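Local coordinates for protein putative modification methylase (Thermus thermophilus, PDB 2ZIG) that probably methylates DNA at cytosine N4, transferring the methyl group of S-adenosyl-L-methionine as a restriction-system modification enzyme, at residues T46-W51 with I95-V100; N132-H137 with I170-K175; Q203-I208 with A225-R230; F220-A225 with T249-A254. All blocks are in the same frame, centred on the assembly; numbering follows the deposited sequence.

Contact 1: T46-W51 with I95-V100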
loop_
_atom_site.group_PDB
_atom_site.type_symbol
_atom_site.label_atom_id
_atom_site.label_comp_id
_atom_site.label_asym_id
_atom_site.label_seq_id
_atom_site.Cartn_x
_atom_site.Cartn_y
_atom_site.Cartn_z
ATOM N N THR B 46 14.951 4.951 -4.874
ATOM C CA THR B 46 15.020 6.162 -4.079
ATOM C C THR B 46 13.924 6.277 -3.036
ATOM O O THR B 46 12.958 5.519 -3.025
ATOM C CB THR B 46 14.959 7.411 -4.992
ATOM O OG1 THR B 46 15.172 8.593 -4.211
ATOM C CG2 THR B 46 13.600 7.499 -5.677
ATOM N N SER B 47 14.096 7.254 -2.160
ATOM C CA SER B 47 13.138 7.531 -1.110
ATOM C C SER B 47 12.818 9.021 -1.209
ATOM O O SER B 47 13.725 9.859 -1.257
ATOM C CB SER B 47 13.756 7.216 0.251
ATOM O OG SER B 47 12.801 7.356 1.284
ATOM N N PRO B 48 11.525 9.371 -1.260
ATOM C CA PRO B 48 11.156 10.787 -1.352
ATOM C C PRO B 48 11.689 11.548 -0.143
ATOM O O PRO B 48 11.616 11.069 0.983
ATOM C CB PRO B 48 9.631 10.747 -1.417
ATOM C CG PRO B 48 9.287 9.478 -0.677
ATOM C CD PRO B 48 10.336 8.510 -1.153
ATOM N N PRO B 49 12.252 12.742 -0.370
ATOM C CA PRO B 49 12.802 13.559 0.715
ATOM C C PRO B 49 11.687 14.159 1.545
ATOM O O PRO B 49 11.440 15.361 1.466
ATOM C CB PRO B 49 13.582 14.629 -0.037
ATOM C CG PRO B 49 12.695 14.876 -1.223
ATOM C CD PRO B 49 12.314 13.466 -1.654
ATOM N N TYR B 50 11.009 13.347 2.345
ATOM C CA TYR B 50 9.912 13.895 3.124
ATOM C C TYR B 50 10.334 14.911 4.169
ATOM O O TYR B 50 9.596 15.858 4.440
ATOM C CB TYR B 50 9.089 12.805 3.809
ATOM C CG TYR B 50 7.812 13.383 4.378
ATOM C CD1 TYR B 50 6.769 13.767 3.534
ATOM C CD2 TYR B 50 7.682 13.634 5.744
ATOM C CE1 TYR B 50 5.629 14.389 4.033
ATOM C CE2 TYR B 50 6.544 14.259 6.256
ATOM C CZ TYR B 50 5.522 14.633 5.395
ATOM O OH TYR B 50 4.391 15.243 5.891
ATOM N N TRP B 51 11.507 14.725 4.762
ATOM C CA TRP B 51 11.971 15.667 5.773
ATOM C C TRP B 51 11.968 17.086 5.193
ATOM O O TRP B 51 12.058 18.073 5.925
ATOM C CB TRP B 51 13.378 15.295 6.249
ATOM C CG TRP B 51 14.414 15.383 5.186
ATOM C CD1 TRP B 51 14.623 14.501 4.166
ATOM C CD2 TRP B 51 15.368 16.436 5.010
ATOM N NE1 TRP B 51 15.649 14.939 3.364
ATOM C CE2 TRP B 51 16.123 16.126 3.857
ATOM C CE3 TRP B 51 15.655 17.615 5.715
ATOM C CZ2 TRP B 51 17.154 16.954 3.390
ATOM C CZ3 TRP B 51 16.681 18.440 5.249
ATOM C CH2 TRP B 51 17.416 18.103 4.095
ATOM N N ILE B 95 10.404 2.965 -5.446
ATOM C CA ILE B 95 10.315 4.005 -4.426
ATOM C C ILE B 95 10.052 3.443 -3.026
ATOM O O ILE B 95 9.015 2.825 -2.774
ATOM C CB ILE B 95 9.201 5.012 -4.786
ATOM C CG1 ILE B 95 9.407 5.521 -6.221
ATOM C CG2 ILE B 95 9.228 6.176 -3.827
ATOM C CD1 ILE B 95 8.268 6.374 -6.758
ATOM N N VAL B 96 11.006 3.651 -2.124
ATOM C CA VAL B 96 10.879 3.176 -0.749
ATOM C C VAL B 96 10.206 4.302 0.023
ATOM O O VAL B 96 10.804 5.352 0.262
ATOM C CB VAL B 96 12.258 2.862 -0.151
ATOM C CG1 VAL B 96 12.105 2.351 1.277
ATOM C CG2 VAL B 96 12.970 1.829 -1.032
ATOM N N VAL B 97 8.947 4.073 0.398
ATOM C CA VAL B 97 8.143 5.077 1.093
ATOM C C VAL B 97 7.457 4.563 2.344
ATOM O O VAL B 97 6.822 3.516 2.314
ATOM C CB VAL B 97 6.971 5.595 0.216
ATOM C CG1 VAL B 97 6.659 7.015 0.583
ATOM C CG2 VAL B 97 7.275 5.431 -1.242
ATOM N N GLY B 98 7.563 5.327 3.427
ATOM C CA GLY B 98 6.884 4.975 4.659
ATOM C C GLY B 98 5.771 6.003 4.788
ATOM O O GLY B 98 6.001 7.181 4.500
ATOM N N ASP B 99 4.569 5.600 5.184
ATOM C CA ASP B 99 3.504 6.582 5.307
ATOM C C ASP B 99 3.731 7.505 6.504
ATOM O O ASP B 99 4.110 7.067 7.593
ATOM C CB ASP B 99 2.135 5.888 5.350
ATOM C CG ASP B 99 1.734 5.348 3.980
ATOM O OD1 ASP B 99 2.474 5.642 3.025
ATOM O OD2 ASP B 99 0.708 4.650 3.841
ATOM N N VAL B 100 3.512 8.795 6.278
ATOM C CA VAL B 100 3.734 9.820 7.290
ATOM C C VAL B 100 2.617 10.030 8.294
ATOM O O VAL B 100 1.584 10.611 7.982
ATOM C CB VAL B 100 4.035 11.156 6.616
ATOM C CG1 VAL B 100 4.305 12.223 7.667
ATOM C CG2 VAL B 100 5.227 10.987 5.672
#
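T46 and I95 pair in parallel on adjacent strands, their CA atoms 5.2 Å apart, and V96 N donates to T46 O at 2.8 Å with an N-H...O angle of 161°. The same oxygen receives a CA-H...O contact from I95, and S47 returns one from its CA to V96 O. Beyond this point the chains diverge, so that Y50 and V100 meet through side chains alone. P48 lies between the two regions: its CD rests on I95 CG2 at 3.7 Å, while its CG meets V97 CG1 at 3.8 Å, the proline and valine side chains crossing at about a right angle. Y50 has CG anti to the backbone N (chi1 -169°) and reaches tip to tip with V100. V100 CG2 stands over the middle of the phenol ring, 3.4 Å from the Y50 centroid and 6° off the ring normal, a CH-pi contact. The other methyl, V100 CG1, lies toward the outer part of the ring, 3.3 Å from Y50 CE2 and 3.5 Å from Y50 OH. Residues 47-50 spell SPPY, the motif IV tetrapeptide of amino-methyltransferases, which in relatives lines the pocket for the target base; P49 centres an inverse gamma turn in it. T46 OG1 is held by D241 OD1, and F72 meets the Y50 ring edge-to-face. Helix 66-86 packs on P48 and I95 through L76 and W80, helix 115-125 places L115 against V97 and V100, and strand 91-97 runs between strands 41-46 and 167-174.

Contact 2: N132-H137 with I170-K175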
loop_
_atom_site.group_PDB
_atom_site.type_symbol
_atom_site.label_atom_id
_atom_site.label_comp_id
_atom_site.label_asym_id
_atom_site.label_seq_id
_atom_site.Cartn_x
_atom_site.Cartn_y
_atom_site.Cartn_z
ATOM N N ASN B 132 3.295 -5.016 -8.238
ATOM C CA ASN B 132 3.054 -5.213 -6.821
ATOM C C ASN B 132 4.212 -4.673 -5.995
ATOM O O ASN B 132 5.379 -4.878 -6.316
ATOM C CB ASN B 132 2.841 -6.694 -6.503
ATOM C CG ASN B 132 1.383 -7.078 -6.527
ATOM O OD1 ASN B 132 0.524 -6.280 -6.161
ATOM N ND2 ASN B 132 1.094 -8.302 -6.942
ATOM N N PRO B 133 3.903 -3.959 -4.917
ATOM C CA PRO B 133 5.013 -3.444 -4.118
ATOM C C PRO B 133 5.516 -4.569 -3.252
ATOM O O PRO B 133 4.910 -5.640 -3.201
ATOM C CB PRO B 133 4.348 -2.370 -3.274
ATOM C CG PRO B 133 3.028 -3.011 -2.981
ATOM C CD PRO B 133 2.611 -3.545 -4.347
ATOM N N ILE B 134 6.634 -4.313 -2.584
ATOM C CA ILE B 134 7.200 -5.259 -1.642
ATOM C C ILE B 134 7.030 -4.551 -0.291
ATOM O O ILE B 134 7.248 -3.335 -0.182
ATOM C CB ILE B 134 8.695 -5.532 -1.916
ATOM C CG1 ILE B 134 8.839 -6.457 -3.133
ATOM C CG2 ILE B 134 9.342 -6.173 -0.687
ATOM C CD1 ILE B 134 10.283 -6.681 -3.584
ATOM N N ILE B 135 6.604 -5.306 0.717
ATOM C CA ILE B 135 6.396 -4.762 2.043
ATOM C C ILE B 135 7.663 -4.908 2.860
ATOM O O ILE B 135 8.128 -6.014 3.102
ATOM C CB ILE B 135 5.263 -5.491 2.803
ATOM C CG1 ILE B 135 3.945 -5.350 2.041
ATOM C CG2 ILE B 135 5.127 -4.907 4.227
ATOM C CD1 ILE B 135 3.640 -3.923 1.615
ATOM N N TRP B 136 8.227 -3.789 3.281
ATOM C CA TRP B 136 9.418 -3.849 4.097
ATOM C C TRP B 136 9.013 -3.843 5.561
ATOM O O TRP B 136 8.662 -2.795 6.104
ATOM C CB TRP B 136 10.324 -2.655 3.810
ATOM C CG TRP B 136 11.525 -2.594 4.710
ATOM C CD1 TRP B 136 12.171 -3.651 5.306
ATOM C CD2 TRP B 136 12.259 -1.421 5.072
ATOM N NE1 TRP B 136 13.263 -3.199 6.009
ATOM C CE2 TRP B 136 13.339 -1.835 5.884
ATOM C CE3 TRP B 136 12.111 -0.056 4.784
ATOM C CZ2 TRP B 136 14.262 -0.932 6.415
ATOM C CZ3 TRP B 136 13.032 0.842 5.312
ATOM C CH2 TRP B 136 14.093 0.397 6.118
ATOM N N HIS B 137 9.049 -5.012 6.196
ATOM C CA HIS B 137 8.700 -5.098 7.606
ATOM C C HIS B 137 9.934 -4.605 8.341
ATOM O O HIS B 137 10.839 -5.366 8.680
ATOM C CB HIS B 137 8.356 -6.531 8.008
ATOM C CG HIS B 137 7.586 -6.618 9.287
ATOM N ND1 HIS B 137 7.133 -7.810 9.806
ATOM C CD2 HIS B 137 7.173 -5.654 10.142
ATOM C CE1 HIS B 137 6.471 -7.576 10.926
ATOM N NE2 HIS B 137 6.481 -6.275 11.151
ATOM N N ILE B 170 7.612 -0.619 -0.759
ATOM C CA ILE B 170 8.586 -0.518 -1.832
ATOM C C ILE B 170 7.776 -0.591 -3.103
ATOM O O ILE B 170 7.435 -1.668 -3.568
ATOM C CB ILE B 170 9.628 -1.651 -1.786
ATOM C CG1 ILE B 170 10.401 -1.575 -0.466
ATOM C CG2 ILE B 170 10.614 -1.504 -2.954
ATOM C CD1 ILE B 170 11.419 -2.696 -0.278
ATOM N N LEU B 171 7.441 0.586 -3.628
ATOM C CA LEU B 171 6.648 0.718 -4.845
ATOM C C LEU B 171 7.446 0.351 -6.083
ATOM O O LEU B 171 8.619 0.679 -6.197
ATOM C CB LEU B 171 6.131 2.149 -4.961
ATOM C CG LEU B 171 5.374 2.635 -3.718
ATOM C CD1 LEU B 171 4.985 4.101 -3.876
ATOM C CD2 LEU B 171 4.143 1.775 -3.519
ATOM N N MET B 172 6.795 -0.336 -7.011
ATOM C CA MET B 172 7.431 -0.760 -8.249
ATOM C C MET B 172 6.646 -0.175 -9.420
ATOM O O MET B 172 5.497 -0.554 -9.666
ATOM C CB MET B 172 7.430 -2.286 -8.329
ATOM C CG MET B 172 8.019 -2.977 -7.107
ATOM S SD MET B 172 9.800 -3.137 -7.190
ATOM C CE MET B 172 10.115 -4.228 -5.795
ATOM N N GLN B 173 7.274 0.754 -10.132
ATOM C CA GLN B 173 6.641 1.403 -11.266
ATOM C C GLN B 173 7.472 1.165 -12.515
ATOM O O GLN B 173 8.575 1.698 -12.646
ATOM C CB GLN B 173 6.500 2.893 -10.982
ATOM C CG GLN B 173 5.677 3.177 -9.732
ATOM C CD GLN B 173 4.268 2.644 -9.847
ATOM O OE1 GLN B 173 3.821 1.842 -9.024
ATOM N NE2 GLN B 173 3.554 3.087 -10.880
ATOM N N ARG B 174 6.934 0.364 -13.430
ATOM C CA ARG B 174 7.638 0.019 -14.659
ATOM C C ARG B 174 7.246 0.848 -15.867
ATOM O O ARG B 174 6.070 1.139 -16.079
ATOM C CB ARG B 174 7.419 -1.464 -14.976
ATOM C CG ARG B 174 8.230 -1.987 -16.151
ATOM C CD ARG B 174 8.227 -3.511 -16.192
ATOM N NE ARG B 174 6.892 -4.061 -16.406
ATOM C CZ ARG B 174 6.588 -5.353 -16.305
ATOM N NH1 ARG B 174 5.347 -5.769 -16.517
ATOM N NH2 ARG B 174 7.522 -6.236 -15.981
ATOM N N LYS B 175 8.247 1.234 -16.653
ATOM C CA LYS B 175 8.004 1.999 -17.867
ATOM C C LYS B 175 7.738 0.978 -18.959
ATOM O O LYS B 175 8.620 0.200 -19.316
ATOM C CB LYS B 175 9.223 2.835 -18.258
ATOM C CG LYS B 175 9.052 3.535 -19.609
ATOM C CD LYS B 175 10.268 4.356 -19.991
ATOM C CE LYS B 175 10.040 5.071 -21.311
ATOM N NZ LYS B 175 11.198 5.919 -21.696
#
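I134 and I170 face each other across an antiparallel hydrogen-bonded pair, side by side on one face of the sheet with their CB atoms 4.0 Å apart. The two side chains cross obliquely, so that I134 CG2 comes to I170 CD1 at 4.1 Å. M172 reaches the same face: its chain bends at chi2 (-85°), which turns SD back, and the terminal CE lands 3.3 Å from I134 CD1, tighter than usual carbon packing. On the way, M172 CG passes N132 O at 3.3 Å. At the other end W136 CB borders I170 CD1, while its indole NE1 is bonded to I208 O. L171 points to the opposite face, where its CD2 touches P133 CB at 4.2 Å. Two backbone bonds fix the register, I134 N to I170 O at 2.9 Å and I170 N to I134 O at 2.8 Å. Strand 167-174 is the reversed strand of the class I methyltransferase sheet, antiparallel to both its neighbours. P133 and I134 also pack on Y169 and I163 of the second subunit. Within the sheet, strand 91-97 flanks 167-174 and strand 204-205 flanks 129-137, while helix 115-125 lies against L171.

Contact 3: Q203-I208 with A225-R230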
loop_
_atom_site.group_PDB
_atom_site.type_symbol
_atom_site.label_atom_id
_atom_site.label_comp_id
_atom_site.label_asym_id
_atom_site.label_seq_id
_atom_site.Cartn_x
_atom_site.Cartn_y
_atom_site.Cartn_z
ATOM N N GLN B 203 6.956 -11.052 -1.510
ATOM C CA GLN B 203 6.312 -9.775 -1.267
ATOM C C GLN B 203 6.584 -9.115 0.081
ATOM O O GLN B 203 6.292 -7.937 0.256
ATOM C CB GLN B 203 4.798 -9.893 -1.522
ATOM C CG GLN B 203 4.062 -8.567 -1.383
ATOM C CD GLN B 203 2.788 -8.481 -2.210
ATOM O OE1 GLN B 203 1.999 -9.422 -2.270
ATOM N NE2 GLN B 203 2.576 -7.336 -2.830
ATOM N N ILE B 204 7.149 -9.850 1.031
ATOM C CA ILE B 204 7.445 -9.259 2.333
ATOM C C ILE B 204 8.889 -9.532 2.757
ATOM O O ILE B 204 9.353 -10.677 2.731
ATOM C CB ILE B 204 6.474 -9.794 3.422
ATOM C CG1 ILE B 204 5.036 -9.439 3.039
ATOM C CG2 ILE B 204 6.798 -9.177 4.792
ATOM C CD1 ILE B 204 3.989 -9.911 4.041
ATOM N N TRP B 205 9.607 -8.466 3.103
ATOM C CA TRP B 205 10.988 -8.580 3.563
ATOM C C TRP B 205 10.988 -8.285 5.059
ATOM O O TRP B 205 10.728 -7.153 5.473
ATOM C CB TRP B 205 11.895 -7.570 2.844
ATOM C CG TRP B 205 12.156 -7.893 1.394
ATOM C CD1 TRP B 205 11.768 -9.019 0.722
ATOM C CD2 TRP B 205 12.893 -7.100 0.453
ATOM N NE1 TRP B 205 12.217 -8.978 -0.570
ATOM C CE2 TRP B 205 12.911 -7.812 -0.765
ATOM C CE3 TRP B 205 13.539 -5.856 0.520
ATOM C CZ2 TRP B 205 13.555 -7.320 -1.919
ATOM C CZ3 TRP B 205 14.174 -5.366 -0.619
ATOM C CH2 TRP B 205 14.177 -6.099 -1.825
ATOM N N ASP B 206 11.277 -9.296 5.872
ATOM C CA ASP B 206 11.283 -9.105 7.320
ATOM C C ASP B 206 12.644 -9.375 7.936
ATOM O O ASP B 206 12.777 -9.439 9.162
ATOM C CB ASP B 206 10.232 -10.011 7.972
ATOM C CG ASP B 206 10.561 -11.487 7.835
ATOM O OD1 ASP B 206 11.486 -11.833 7.072
ATOM O OD2 ASP B 206 9.882 -12.308 8.487
ATOM N N ASP B 207 13.655 -9.515 7.086
ATOM C CA ASP B 207 15.008 -9.801 7.552
ATOM C C ASP B 207 15.959 -8.609 7.459
ATOM O O ASP B 207 17.174 -8.780 7.522
ATOM C CB ASP B 207 15.584 -10.977 6.763
ATOM C CG ASP B 207 15.615 -10.718 5.262
ATOM O OD1 ASP B 207 14.905 -9.800 4.789
ATOM O OD2 ASP B 207 16.341 -11.445 4.547
ATOM N N ILE B 208 15.414 -7.405 7.300
ATOM C CA ILE B 208 16.240 -6.208 7.223
ATOM C C ILE B 208 15.634 -5.119 8.106
ATOM O O ILE B 208 14.787 -4.341 7.660
ATOM C CB ILE B 208 16.336 -5.667 5.786
ATOM C CG1 ILE B 208 16.884 -6.739 4.850
ATOM C CG2 ILE B 208 17.242 -4.448 5.759
ATOM C CD1 ILE B 208 16.916 -6.298 3.398
ATOM N N ALA B 225 19.059 -1.622 -0.410
ATOM C CA ALA B 225 19.351 -1.076 -1.733
ATOM C C ALA B 225 20.093 -2.104 -2.589
ATOM O O ALA B 225 19.808 -2.261 -3.780
ATOM C CB ALA B 225 20.179 0.204 -1.609
ATOM N N GLU B 226 21.046 -2.813 -1.988
ATOM C CA GLU B 226 21.804 -3.802 -2.751
ATOM C C GLU B 226 20.895 -4.892 -3.292
ATOM O O GLU B 226 21.078 -5.365 -4.401
ATOM C CB GLU B 226 22.907 -4.420 -1.893
ATOM C CG GLU B 226 23.975 -3.432 -1.498
ATOM C CD GLU B 226 25.007 -4.038 -0.580
ATOM O OE1 GLU B 226 24.603 -4.691 0.405
ATOM O OE2 GLU B 226 26.217 -3.859 -0.830
ATOM N N ARG B 227 19.915 -5.289 -2.496
ATOM C CA ARG B 227 18.974 -6.322 -2.901
ATOM C C ARG B 227 18.178 -5.849 -4.128
ATOM O O ARG B 227 17.994 -6.599 -5.084
ATOM C CB ARG B 227 18.047 -6.637 -1.720
ATOM C CG ARG B 227 17.206 -7.885 -1.860
ATOM C CD ARG B 227 16.492 -8.229 -0.537
ATOM N NE ARG B 227 17.393 -8.783 0.477
ATOM C CZ ARG B 227 16.991 -9.310 1.634
ATOM N NH1 ARG B 227 15.693 -9.351 1.944
ATOM N NH2 ARG B 227 17.881 -9.833 2.470
ATOM N N LEU B 228 17.730 -4.599 -4.112
ATOM C CA LEU B 228 16.956 -4.061 -5.230
ATOM C C LEU B 228 17.804 -3.971 -6.501
ATOM O O LEU B 228 17.358 -4.359 -7.582
ATOM C CB LEU B 228 16.380 -2.689 -4.853
ATOM C CG LEU B 228 15.322 -2.778 -3.737
ATOM C CD1 LEU B 228 14.970 -1.380 -3.199
ATOM C CD2 LEU B 228 14.071 -3.487 -4.291
ATOM N N VAL B 229 19.032 -3.477 -6.366
ATOM C CA VAL B 229 19.922 -3.375 -7.513
ATOM C C VAL B 229 20.105 -4.756 -8.149
ATOM O O VAL B 229 19.957 -4.913 -9.361
ATOM C CB VAL B 229 21.309 -2.819 -7.110
ATOM C CG1 VAL B 229 22.283 -2.927 -8.287
ATOM C CG2 VAL B 229 21.187 -1.365 -6.686
ATOM N N ARG B 230 20.408 -5.760 -7.329
ATOM C CA ARG B 230 20.621 -7.115 -7.837
ATOM C C ARG B 230 19.386 -7.714 -8.489
ATOM O O ARG B 230 19.499 -8.532 -9.402
ATOM C CB ARG B 230 21.088 -8.035 -6.709
ATOM C CG ARG B 230 22.390 -7.586 -6.054
ATOM C CD ARG B 230 22.826 -8.579 -5.008
ATOM N NE ARG B 230 23.024 -9.901 -5.593
ATOM C CZ ARG B 230 23.155 -11.015 -4.888
ATOM N NH1 ARG B 230 23.104 -10.968 -3.559
ATOM N NH2 ARG B 230 23.342 -12.173 -5.510
#
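R227 is clamped by W205, D207 and I208 in a mixed polar and aromatic contact that ties helix 222-232 to strand 204-205, an outermost strand, within this chain, of the Rossmann-like methyltransferase sheet, and to the turn after it. The arginine slides past the indole in the direction opposite to that of the tryptophan. Its CD lies over the six-membered ring, 3.4 Å from the W205 centroid, a CH-pi contact; a bend at chi3 (-74°) then turns NE, and CZ comes to stand over the five-membered ring, 4.9 Å from that centroid. This cation-pi pair is not a flat stack: the guanidinium and ring planes are 78° apart, with W205 CG near the edge of the guanidinium. D207 meets the charged group tip to tip and is gripped end-on by two nitrogens. R227 NH1 donates at 3.0 Å to the syn lone pair of D207 OD1, whereas R227 NH2, also at 3.0 Å, approaches D207 OD2 from above the carboxylate plane, since the two planar groups are twisted 46° apart. The bidentate salt bridge would favour the charged form of both groups. W205 NE1 is bonded to F200 O, and L228 CD2 touches W205 CH2 at 3.6 Å. I208 CD1 sits over the centre of one guanidinium face, 3.5 Å from R227 CZ.

Contact 4: F220-A225 with T249-A254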
loop_
_atom_site.group_PDB
_atom_site.type_symbol
_atom_site.label_atom_id
_atom_site.label_comp_id
_atom_site.label_asym_id
_atom_site.label_seq_id
_atom_site.Cartn_x
_atom_site.Cartn_y
_atom_site.Cartn_z
ATOM N N PHE B 220 17.048 4.228 4.282
ATOM C CA PHE B 220 17.046 2.776 4.209
ATOM C C PHE B 220 18.448 2.182 4.218
ATOM O O PHE B 220 19.404 2.807 3.762
ATOM C CB PHE B 220 16.238 2.288 2.992
ATOM C CG PHE B 220 16.688 2.855 1.678
ATOM C CD1 PHE B 220 17.864 2.421 1.079
ATOM C CD2 PHE B 220 15.919 3.810 1.024
ATOM C CE1 PHE B 220 18.271 2.932 -0.159
ATOM C CE2 PHE B 220 16.316 4.324 -0.210
ATOM C CZ PHE B 220 17.495 3.885 -0.800
ATOM N N PRO B 221 18.588 0.966 4.768
ATOM C CA PRO B 221 19.866 0.260 4.855
ATOM C C PRO B 221 20.477 -0.036 3.493
ATOM O O PRO B 221 19.766 -0.195 2.490
ATOM C CB PRO B 221 19.501 -1.028 5.587
ATOM C CG PRO B 221 18.345 -0.624 6.424
ATOM C CD PRO B 221 17.539 0.212 5.469
ATOM N N LEU B 222 21.801 -0.124 3.470
ATOM C CA LEU B 222 22.520 -0.424 2.248
ATOM C C LEU B 222 22.013 -1.777 1.727
ATOM O O LEU B 222 21.748 -1.942 0.536
ATOM C CB LEU B 222 24.015 -0.518 2.532
ATOM C CG LEU B 222 25.011 -0.093 1.452
ATOM C CD1 LEU B 222 26.318 -0.825 1.707
ATOM C CD2 LEU B 222 24.494 -0.419 0.061
ATOM N N GLU B 223 21.869 -2.738 2.632
ATOM C CA GLU B 223 21.420 -4.063 2.246
ATOM C C GLU B 223 20.116 -4.067 1.459
ATOM O O GLU B 223 19.948 -4.855 0.527
ATOM C CB GLU B 223 21.285 -4.960 3.476
ATOM C CG GLU B 223 20.641 -6.290 3.154
ATOM C CD GLU B 223 20.786 -7.299 4.270
ATOM O OE1 GLU B 223 20.558 -6.935 5.448
ATOM O OE2 GLU B 223 21.119 -8.465 3.962
ATOM N N LEU B 224 19.192 -3.201 1.837
ATOM C CA LEU B 224 17.913 -3.115 1.143
ATOM C C LEU B 224 18.151 -2.582 -0.275
ATOM O O LEU B 224 17.530 -3.033 -1.236
ATOM C CB LEU B 224 16.968 -2.198 1.920
ATOM C CG LEU B 224 15.502 -2.075 1.480
ATOM C CD1 LEU B 224 14.690 -1.480 2.604
ATOM C CD2 LEU B 224 15.390 -1.205 0.245
ATOM N N ALA B 225 19.059 -1.622 -0.410
ATOM C CA ALA B 225 19.351 -1.076 -1.733
ATOM C C ALA B 225 20.093 -2.104 -2.589
ATOM O O ALA B 225 19.808 -2.261 -3.780
ATOM C CB ALA B 225 20.179 0.204 -1.609
ATOM N N THR B 249 22.061 4.402 -2.211
ATOM C CA THR B 249 21.805 3.744 -3.482
ATOM C C THR B 249 23.008 3.734 -4.416
ATOM O O THR B 249 23.246 2.754 -5.112
ATOM C CB THR B 249 20.619 4.387 -4.198
ATOM O OG1 THR B 249 19.478 4.381 -3.326
ATOM C CG2 THR B 249 20.292 3.617 -5.476
ATOM N N LEU B 250 23.750 4.834 -4.448
ATOM C CA LEU B 250 24.938 4.927 -5.295
ATOM C C LEU B 250 25.930 3.868 -4.823
ATOM O O LEU B 250 26.540 3.173 -5.619
ATOM C CB LEU B 250 25.570 6.321 -5.161
ATOM C CG LEU B 250 25.033 7.528 -5.952
ATOM C CD1 LEU B 250 23.621 7.308 -6.435
ATOM C CD2 LEU B 250 25.123 8.763 -5.070
ATOM N N ILE B 251 26.081 3.754 -3.510
ATOM C CA ILE B 251 26.992 2.783 -2.914
ATOM C C ILE B 251 26.577 1.349 -3.238
ATOM O O ILE B 251 27.407 0.541 -3.643
ATOM C CB ILE B 251 27.050 2.984 -1.392
ATOM C CG1 ILE B 251 27.701 4.337 -1.096
ATOM C CG2 ILE B 251 27.805 1.852 -0.726
ATOM C CD1 ILE B 251 27.705 4.702 0.378
ATOM N N ALA B 252 25.291 1.046 -3.063
ATOM C CA ALA B 252 24.759 -0.283 -3.350
ATOM C C ALA B 252 25.003 -0.615 -4.816
ATOM O O ALA B 252 25.388 -1.724 -5.154
ATOM C CB ALA B 252 23.266 -0.335 -3.050
ATOM N N ALA B 253 24.781 0.357 -5.686
ATOM C CA ALA B 253 24.981 0.156 -7.119
ATOM C C ALA B 253 26.443 -0.161 -7.452
ATOM O O ALA B 253 26.744 -1.159 -8.108
ATOM C CB ALA B 253 24.534 1.397 -7.875
ATOM N N ALA B 254 27.353 0.684 -6.987
ATOM C CA ALA B 254 28.770 0.487 -7.260
ATOM C C ALA B 254 29.339 -0.804 -6.672
ATOM O O ALA B 254 30.186 -1.451 -7.287
ATOM C CB ALA B 254 29.559 1.676 -6.757
#
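L222 reaches from the first turn of helix 222-232 to I251 and A252 of helix 248-255, a close helix-to-helix contact in the Rossmann-like methyltransferase fold. From CB the chain leads to CG, 4.0 Å from I251 CG2, and there it forks. CD1 stays with the same methyl at 3.9 Å, the leucine and isoleucine side chains crossing at about a right angle. CD2 takes the other direction and presses on A252, 3.3 Å from its CB and 3.4 Å from its CA, both tighter than usual carbon contacts. The chi1 of L222, -148°, lies away from a staggered value. One turn on, A225 CB meets A252 CB at 3.4 Å; small residues on both helices allow the backbones to come so near, with A225 CA 5.7 Å from T249 CA. No hydrogen bond joins the two segments. Helix 248-255 follows the DPFAGTG sequence at 241-247, the glycine-containing cofactor loop of this family, and T246 and T248 bind S-adenosyl-L-methionine. The side chain of F220 is about 4 Å from that of T248, so the contact borders the cofactor site. P221 occupies the N-cap position of helix 222-232. T249 OG1 is bonded to D241 OD2 and lies in the plane of the F220 ring at its edge, 3.2 Å from F220 CZ.

Overall arrangement
Following the chain, contact 1 closes first, bringing 95-100 back beside 46-51 around helix 66-86. Contact 2 follows in series and pairs the next two strands, 129-137 and 167-174; I95 O and L171 N probably hydrogen-bond, joining the two contacts within one sheet. Contact 3 then opens at 203-208, where I135 N probably bonds Q203 O. Contacts 3 and 4 cross: 220-225 begins after 203-208 and runs into 225-230 at the shared A225, and 249-254 comes after both. They bind helix 222-232 to the sheet's edge and to helix 248-255. F220 packs on S47 and V96 of contact 1, and L224 and P221 on W136 of contact 2.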